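Local coordinates for stringent starvation protein A homolog (Haemophilus influenzae, PDB 3LYK), which belongs to the glutathione S-transferase superfamily and probably associates with the RNA polymerase holoenzyme in an equimolar complex, though not with the core enzyme, at residues 14-24 and 152-163. Numbering follows the deposited sequence.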
ATOM      1  N   ASP B  14       1.089  21.461   4.566  1.00 27.05           N
ATOM      2  CA  ASP B  14       0.399  20.964   5.744  1.00 27.27           C
ATOM      3  C   ASP B  14      -0.037  19.509   5.635  1.00 26.66           C
ATOM      4  O   ASP B  14      -0.652  18.987   6.575  1.00 26.37           O
ATOM      5  CB  ASP B  14      -0.851  21.816   6.022  1.00 28.81           C
ATOM      6  CG  ASP B  14      -0.501  23.290   6.334  1.00 33.46           C
ATOM      7  OD1 ASP B  14       0.443  23.549   7.117  1.00 37.74           O
ATOM      8  OD2 ASP B  14      -1.157  24.177   5.769  1.00 38.64           O
ATOM      9  N   ASP B  15       0.267  18.859   4.505  1.00 24.77           N
ATOM     10  CA  ASP B  15      -0.204  17.494   4.263  1.00 23.61           C
ATOM     11  C   ASP B  15       0.792  16.466   4.858  1.00 22.40           C
ATOM     12  O   ASP B  15       1.987  16.534   4.593  1.00 21.87           O
ATOM     13  CB  ASP B  15      -0.426  17.305   2.761  1.00 24.11           C
ATOM     14  CG  ASP B  15      -0.875  15.899   2.409  1.00 26.28           C
ATOM     15  OD1 ASP B  15      -2.062  15.608   2.581  1.00 33.40           O
ATOM     16  OD2 ASP B  15      -0.038  15.067   1.994  1.00 30.92           O
ATOM     17  N   ILE B  16       0.294  15.544   5.675  1.00 20.86           N
ATOM     18  CA  ILE B  16       1.136  14.608   6.412  1.00 20.18           C
ATOM     19  C   ILE B  16       1.912  13.632   5.499  1.00 20.12           C
ATOM     20  O   ILE B  16       3.071  13.278   5.785  1.00 18.75           O
ATOM     21  CB  ILE B  16       0.326  13.892   7.533  1.00 20.82           C
ATOM     22  CG1 ILE B  16       1.247  13.114   8.459  1.00 21.06           C
ATOM     23  CG2 ILE B  16      -0.830  12.986   6.973  1.00 19.71           C
ATOM     24  CD1 ILE B  16       0.578  12.689   9.721  1.00 19.49           C
ATOM     25  N   TYR B  17       1.273  13.263   4.384  1.00 19.61           N
ATOM     26  CA  TYR B  17       1.859  12.398   3.351  1.00 19.81           C
ATOM     27  C   TYR B  17       2.992  13.108   2.633  1.00 18.93           C
ATOM     28  O   TYR B  17       4.002  12.475   2.322  1.00 18.65           O
ATOM     29  CB  TYR B  17       0.795  11.894   2.337  1.00 19.81           C
ATOM     30  CG  TYR B  17      -0.337  11.179   3.067  1.00 22.02           C
ATOM     31  CD1 TYR B  17      -0.106   9.926   3.661  1.00 23.23           C
ATOM     32  CD2 TYR B  17      -1.610  11.768   3.202  1.00 19.01           C
ATOM     33  CE1 TYR B  17      -1.106   9.272   4.369  1.00 25.69           C
ATOM     34  CE2 TYR B  17      -2.639  11.108   3.905  1.00 24.36           C
ATOM     35  CZ  TYR B  17      -2.363   9.852   4.482  1.00 26.11           C
ATOM     36  OH  TYR B  17      -3.310   9.166   5.209  1.00 28.33           O
ATOM     37  N   CYS B  18       2.849  14.418   2.396  1.00 18.49           N
ATOM     38  CA  CYS B  18       3.932  15.186   1.771  1.00 19.28           C
ATOM     39  C   CYS B  18       5.084  15.254   2.774  1.00 18.70           C
ATOM     40  O   CYS B  18       6.254  15.099   2.412  1.00 18.50           O
ATOM     41  CB  CYS B  18       3.454  16.597   1.371  1.00 19.58           C
ATOM     42  SG  CYS B  18       2.243  16.443  -0.017  1.00 26.74           S
ATOM     43  N   HIS B  19       4.739  15.414   4.037  1.00 16.81           N
ATOM     44  CA  HIS B  19       5.782  15.471   5.061  1.00 18.04           C
ATOM     45  C   HIS B  19       6.614  14.151   5.128  1.00 17.72           C
ATOM     46  O   HIS B  19       7.847  14.182   5.158  1.00 16.16           O
ATOM     47  CB  HIS B  19       5.182  15.869   6.412  1.00 16.38           C
ATOM     48  CG  HIS B  19       6.218  16.224   7.431  1.00 20.90           C
ATOM     49  ND1 HIS B  19       5.909  16.509   8.743  1.00 21.03           N
ATOM     50  CD2 HIS B  19       7.572  16.325   7.327  1.00 18.68           C
ATOM     51  CE1 HIS B  19       7.026  16.754   9.410  1.00 20.38           C
ATOM     52  NE2 HIS B  19       8.048  16.643   8.571  1.00 20.12           N
ATOM     53  N   GLN B  20       5.933  12.995   5.113  1.00 17.01           N
ATOM     54  CA  GLN B  20       6.634  11.710   5.071  1.00 17.54           C
ATOM     55  C   GLN B  20       7.692  11.668   3.941  1.00 16.57           C
ATOM     56  O   GLN B  20       8.839  11.250   4.159  1.00 16.04           O
ATOM     57  CB  GLN B  20       5.650  10.545   4.806  1.00 17.81           C
ATOM     58  CG  GLN B  20       4.550  10.348   5.835  1.00 19.30           C
ATOM     59  CD  GLN B  20       3.581   9.242   5.385  1.00 19.93           C
ATOM     60  OE1 GLN B  20       3.431   8.975   4.192  1.00 22.07           O
ATOM     61  NE2 GLN B  20       2.908   8.644   6.322  1.00 23.17           N
ATOM     62  N   VAL B  21       7.265  12.047   2.738  1.00 15.89           N
ATOM     63  CA  VAL B  21       8.113  11.986   1.574  1.00 15.98           C
ATOM     64  C   VAL B  21       9.314  12.961   1.690  1.00 16.22           C
ATOM     65  O   VAL B  21      10.480  12.588   1.381  1.00 14.67           O
ATOM     66  CB  VAL B  21       7.301  12.244   0.257  1.00 16.01           C
ATOM     67  CG1 VAL B  21       8.244  12.337  -0.968  1.00 15.44           C
ATOM     68  CG2 VAL B  21       6.307  11.071   0.008  1.00 16.06           C
ATOM     69  N   LYS B  22       9.059  14.170   2.195  1.00 16.14           N
ATOM     70  CA  LYS B  22      10.203  15.131   2.384  1.00 17.32           C
ATOM     71  C   LYS B  22      11.211  14.622   3.364  1.00 15.53           C
ATOM     72  O   LYS B  22      12.364  14.863   3.202  1.00 16.43           O
ATOM     73  CB  LYS B  22       9.746  16.529   2.824  1.00 17.30           C
ATOM     74  CG  LYS B  22       8.862  17.232   1.808  1.00 21.12           C
ATOM     75  CD  LYS B  22       8.322  18.508   2.494  1.00 26.55           C
ATOM     76  CE  LYS B  22       7.685  19.426   1.509  1.00 30.79           C
ATOM     77  NZ  LYS B  22       7.002  20.504   2.286  1.00 33.42           N
ATOM     78  N   ILE B  23      10.798  13.911   4.395  1.00 16.08           N
ATOM     79  CA  ILE B  23      11.794  13.364   5.317  1.00 16.16           C
ATOM     80  C   ILE B  23      12.662  12.340   4.576  1.00 15.94           C
ATOM     81  O   ILE B  23      13.897  12.330   4.693  1.00 15.90           O
ATOM     82  CB  ILE B  23      11.111  12.707   6.493  1.00 15.88           C
ATOM     83  CG1 ILE B  23      10.396  13.771   7.316  1.00 15.90           C
ATOM     84  CG2 ILE B  23      12.144  11.924   7.342  1.00 17.01           C
ATOM     85  CD1 ILE B  23       9.494  13.153   8.417  1.00 14.08           C
ATOM     86  N   VAL B  24      12.021  11.495   3.771  1.00 15.48           N
ATOM     87  CA  VAL B  24      12.814  10.470   3.025  1.00 15.39           C
ATOM     88  C   VAL B  24      13.751  11.099   2.011  1.00 15.57           C
ATOM     89  O   VAL B  24      14.921  10.701   1.919  1.00 16.74           O
ATOM     90  CB  VAL B  24      11.889   9.386   2.390  1.00 15.42           C
ATOM     91  CG1 VAL B  24      12.690   8.432   1.525  1.00 12.60           C
ATOM     92  CG2 VAL B  24      11.134   8.641   3.572  1.00 12.43           C
ATOM     93  N   LEU B 152      11.590   3.901   7.783  1.00 18.75           N
ATOM     94  CA  LEU B 152      10.300   4.332   7.238  1.00 18.47           C
ATOM     95  C   LEU B 152       9.166   4.362   8.253  1.00 19.22           C
ATOM     96  O   LEU B 152       8.282   5.197   8.126  1.00 19.54           O
ATOM     97  CB  LEU B 152       9.899   3.517   5.993  1.00 18.24           C
ATOM     98  CG  LEU B 152      10.806   3.602   4.755  1.00 18.74           C
ATOM     99  CD1 LEU B 152      10.189   2.794   3.543  1.00 17.99           C
ATOM    100  CD2 LEU B 152      11.090   5.062   4.340  1.00 17.05           C
ATOM    101  N   VAL B 153       9.152   3.452   9.229  1.00 18.67           N
ATOM    102  CA  VAL B 153       8.088   3.501  10.267  1.00 19.95           C
ATOM    103  C   VAL B 153       8.137   4.859  11.035  1.00 20.04           C
ATOM    104  O   VAL B 153       7.104   5.494  11.302  1.00 20.20           O
ATOM    105  CB  VAL B 153       8.221   2.318  11.264  1.00 20.10           C
ATOM    106  CG1 VAL B 153       7.129   2.372  12.336  1.00 21.30           C
ATOM    107  CG2 VAL B 153       8.173   0.934  10.493  1.00 20.84           C
ATOM    108  N   ASP B 154       9.340   5.313  11.343  1.00 20.25           N
ATOM    109  CA  ASP B 154       9.528   6.625  11.997  1.00 21.06           C
ATOM    110  C   ASP B 154       9.076   7.771  11.084  1.00 21.76           C
ATOM    111  O   ASP B 154       8.579   8.784  11.575  1.00 21.86           O
ATOM    112  CB  ASP B 154      10.990   6.781  12.411  1.00 20.36           C
ATOM    113  CG  ASP B 154      11.439   5.648  13.301  1.00 22.42           C
ATOM    114  OD1 ASP B 154      10.957   5.570  14.457  1.00 22.11           O
ATOM    115  OD2 ASP B 154      12.219   4.780  12.818  1.00 27.14           O
ATOM    116  N   CYS B 155       9.194   7.585   9.761  1.00 21.33           N
ATOM    117  CA  CYS B 155       8.659   8.544   8.812  1.00 21.56           C
ATOM    118  C   CYS B 155       7.134   8.586   8.848  1.00 21.19           C
ATOM    119  O   CYS B 155       6.548   9.546   8.353  1.00 20.81           O
ATOM    120  CB  CYS B 155       9.167   8.278   7.394  1.00 20.84           C
ATOM    121  SG  CYS B 155      10.983   8.399   7.318  1.00 24.62           S
ATOM    122  N   TYR B 156       6.495   7.559   9.420  1.00 21.43           N
ATOM    123  CA  TYR B 156       5.048   7.628   9.639  1.00 22.06           C
ATOM    124  C   TYR B 156       4.745   8.231  11.023  1.00 21.69           C
ATOM    125  O   TYR B 156       3.803   8.985  11.167  1.00 21.97           O
ATOM    126  CB  TYR B 156       4.366   6.225   9.551  1.00 22.24           C
ATOM    127  CG  TYR B 156       4.024   5.768   8.140  1.00 24.22           C
ATOM    128  CD1 TYR B 156       5.041   5.439   7.236  1.00 23.45           C
ATOM    129  CD2 TYR B 156       2.696   5.658   7.712  1.00 25.23           C
ATOM    130  CE1 TYR B 156       4.759   5.034   5.944  1.00 25.64           C
ATOM    131  CE2 TYR B 156       2.396   5.236   6.379  1.00 26.08           C
ATOM    132  CZ  TYR B 156       3.439   4.928   5.522  1.00 25.41           C
ATOM    133  OH  TYR B 156       3.219   4.521   4.228  1.00 25.78           O
ATOM    134  N   VAL B 157       5.496   7.836  12.045  1.00 21.37           N
ATOM    135  CA  VAL B 157       5.194   8.288  13.401  1.00 22.36           C
ATOM    136  C   VAL B 157       5.578   9.782  13.622  1.00 22.93           C
ATOM    137  O   VAL B 157       4.760  10.556  14.146  1.00 24.30           O
ATOM    138  CB  VAL B 157       5.832   7.350  14.474  1.00 22.69           C
ATOM    139  CG1 VAL B 157       5.505   7.821  15.874  1.00 19.71           C
ATOM    140  CG2 VAL B 157       5.310   5.870  14.290  1.00 22.68           C
ATOM    141  N   ALA B 158       6.788  10.187  13.217  1.00 21.82           N
ATOM    142  CA  ALA B 158       7.261  11.564  13.473  1.00 21.65           C
ATOM    143  C   ALA B 158       6.347  12.690  12.923  1.00 21.47           C
ATOM    144  O   ALA B 158       6.074  13.620  13.640  1.00 21.43           O
ATOM    145  CB  ALA B 158       8.751  11.772  13.040  1.00 20.46           C
ATOM    146  N   PRO B 159       5.850  12.586  11.661  1.00 21.09           N
ATOM    147  CA  PRO B 159       4.962  13.624  11.185  1.00 20.70           C
ATOM    148  C   PRO B 159       3.702  13.724  12.038  1.00 21.03           C
ATOM    149  O   PRO B 159       3.120  14.810  12.156  1.00 20.70           O
ATOM    150  CB  PRO B 159       4.608  13.151   9.760  1.00 21.01           C
ATOM    151  CG  PRO B 159       5.845  12.477   9.324  1.00 19.55           C
ATOM    152  CD  PRO B 159       6.229  11.677  10.563  1.00 21.50           C
ATOM    153  N   LEU B 160       3.272  12.595  12.590  1.00 20.33           N
ATOM    154  CA  LEU B 160       2.051  12.568  13.394  1.00 21.47           C
ATOM    155  C   LEU B 160       2.261  13.245  14.760  1.00 21.19           C
ATOM    156  O   LEU B 160       1.411  14.005  15.208  1.00 21.05           O
ATOM    157  CB  LEU B 160       1.556  11.139  13.589  1.00 21.31           C
ATOM    158  CG  LEU B 160       0.363  11.027  14.539  1.00 24.93           C
ATOM    159  CD1 LEU B 160      -0.640  10.067  13.989  1.00 27.33           C
ATOM    160  CD2 LEU B 160       0.875  10.553  15.898  1.00 26.41           C
ATOM    161  N   LEU B 161       3.389  12.952  15.405  1.00 21.42           N
ATOM    162  CA  LEU B 161       3.762  13.583  16.667  1.00 21.13           C
ATOM    163  C   LEU B 161       4.013  15.101  16.496  1.00 21.34           C
ATOM    164  O   LEU B 161       3.627  15.889  17.344  1.00 20.94           O
ATOM    165  CB  LEU B 161       4.976  12.895  17.242  1.00 19.92           C
ATOM    166  CG  LEU B 161       4.690  11.441  17.651  1.00 22.70           C
ATOM    167  CD1 LEU B 161       5.943  10.793  18.141  1.00 20.93           C
ATOM    168  CD2 LEU B 161       3.593  11.333  18.782  1.00 22.09           C
ATOM    169  N   TRP B 162       4.626  15.476  15.375  1.00 20.90           N
ATOM    170  CA  TRP B 162       4.839  16.829  15.013  1.00 22.19           C
ATOM    171  C   TRP B 162       3.509  17.579  14.939  1.00 24.01           C
ATOM    172  O   TRP B 162       3.387  18.672  15.500  1.00 24.30           O
ATOM    173  CB  TRP B 162       5.548  16.901  13.678  1.00 21.29           C
ATOM    174  CG  TRP B 162       5.883  18.299  13.238  1.00 22.66           C
ATOM    175  CD1 TRP B 162       5.346  18.991  12.154  1.00 20.64           C
ATOM    176  CD2 TRP B 162       6.872  19.169  13.814  1.00 20.72           C
ATOM    177  NE1 TRP B 162       5.964  20.211  12.032  1.00 22.81           N
ATOM    178  CE2 TRP B 162       6.886  20.360  13.038  1.00 22.87           C
ATOM    179  CE3 TRP B 162       7.725  19.068  14.927  1.00 21.27           C
ATOM    180  CZ2 TRP B 162       7.733  21.462  13.338  1.00 22.51           C
ATOM    181  CZ3 TRP B 162       8.577  20.158  15.216  1.00 22.90           C
ATOM    182  CH2 TRP B 162       8.568  21.336  14.411  1.00 22.83           C
ATOM    183  N   LYS B 163       2.514  16.995  14.275  1.00 24.99           N
ATOM    184  CA  LYS B 163       1.214  17.641  14.195  1.00 26.55           C
ATOM    185  C   LYS B 163       0.530  17.730  15.542  1.00 27.30           C
ATOM    186  O   LYS B 163      -0.078  18.773  15.843  1.00 27.69           O
ATOM    187  CB  LYS B 163       0.301  16.992  13.168  1.00 26.57           C
ATOM    188  CG  LYS B 163       0.644  17.445  11.751  1.00 28.50           C
ATOM    189  CD  LYS B 163      -0.320  16.855  10.753  1.00 31.55           C
ATOM    190  CE  LYS B 163      -0.012  17.300   9.358  1.00 35.57           C
ATOM    191  NZ  LYS B 163      -0.548  18.664   9.089  1.00 38.62           N
TER
HETATM  192  O   HOH W   1       3.429  16.589   9.999  1.00 22.72           O
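Pro159 enters a hole formed by Ile16, His19, Gln20 and Ile23, a knobs-into-holes contact at the centre of a buried helix-helix interface. It joins the first helix of the thioredoxin-like N-terminal domain to a helix of the all-helical C-terminal domain, part of the interdomain interface of the GST fold. The axes of helices 16-24 and 152-163 approach to 9.1 Å and cross with their N-to-C directions 130° apart. Pro159 CB meets Ile16 CG1 at 3.6 Å, while its CG touches Ile23 CD1 and makes a CH-pi contact over the face of the His19 imidazole. With CG anti to the backbone N, that ring is laid against Pro159; its edge is directed at the five-membered ring of Trp162 in an offset edge-to-face pair with planes 72° apart. A water in the imidazole plane joins His19 ND1 to Pro159 O, and Ser195 engages NE2, which fixes the ring from both nitrogens.

Toward the start of helix 152-163, the packing becomes sulfur and aliphatic: Cys155 SG lies 3.7 Å from Ile23 CG2 and also touches Val24 CG2, which meets Leu152 CD2. The extended Gln20 chain passes Cys155 O and sets NE2 over the face of Tyr156, 3.3 Å from CD2, off the ring centre. NE2 is also hydrogen-bonded to Tyr107 OH, and OE1 to Ser68 OG. At the other end, the Lys163 chain folds at its last torsion (chi4 -80°) and NZ, tilted from the carbonyl plane, donates to Asp14 O in a bond whose short length is doubtful; Glu114 forms a salt bridge with the same ammonium.

The domains thus meet through a largely apolar, closely packed seam in which the buried Gln20 amide has polar partners, while a lysine whose charge is probably balanced by Glu114 links the loop before helix 16-24 to the C-terminal domain.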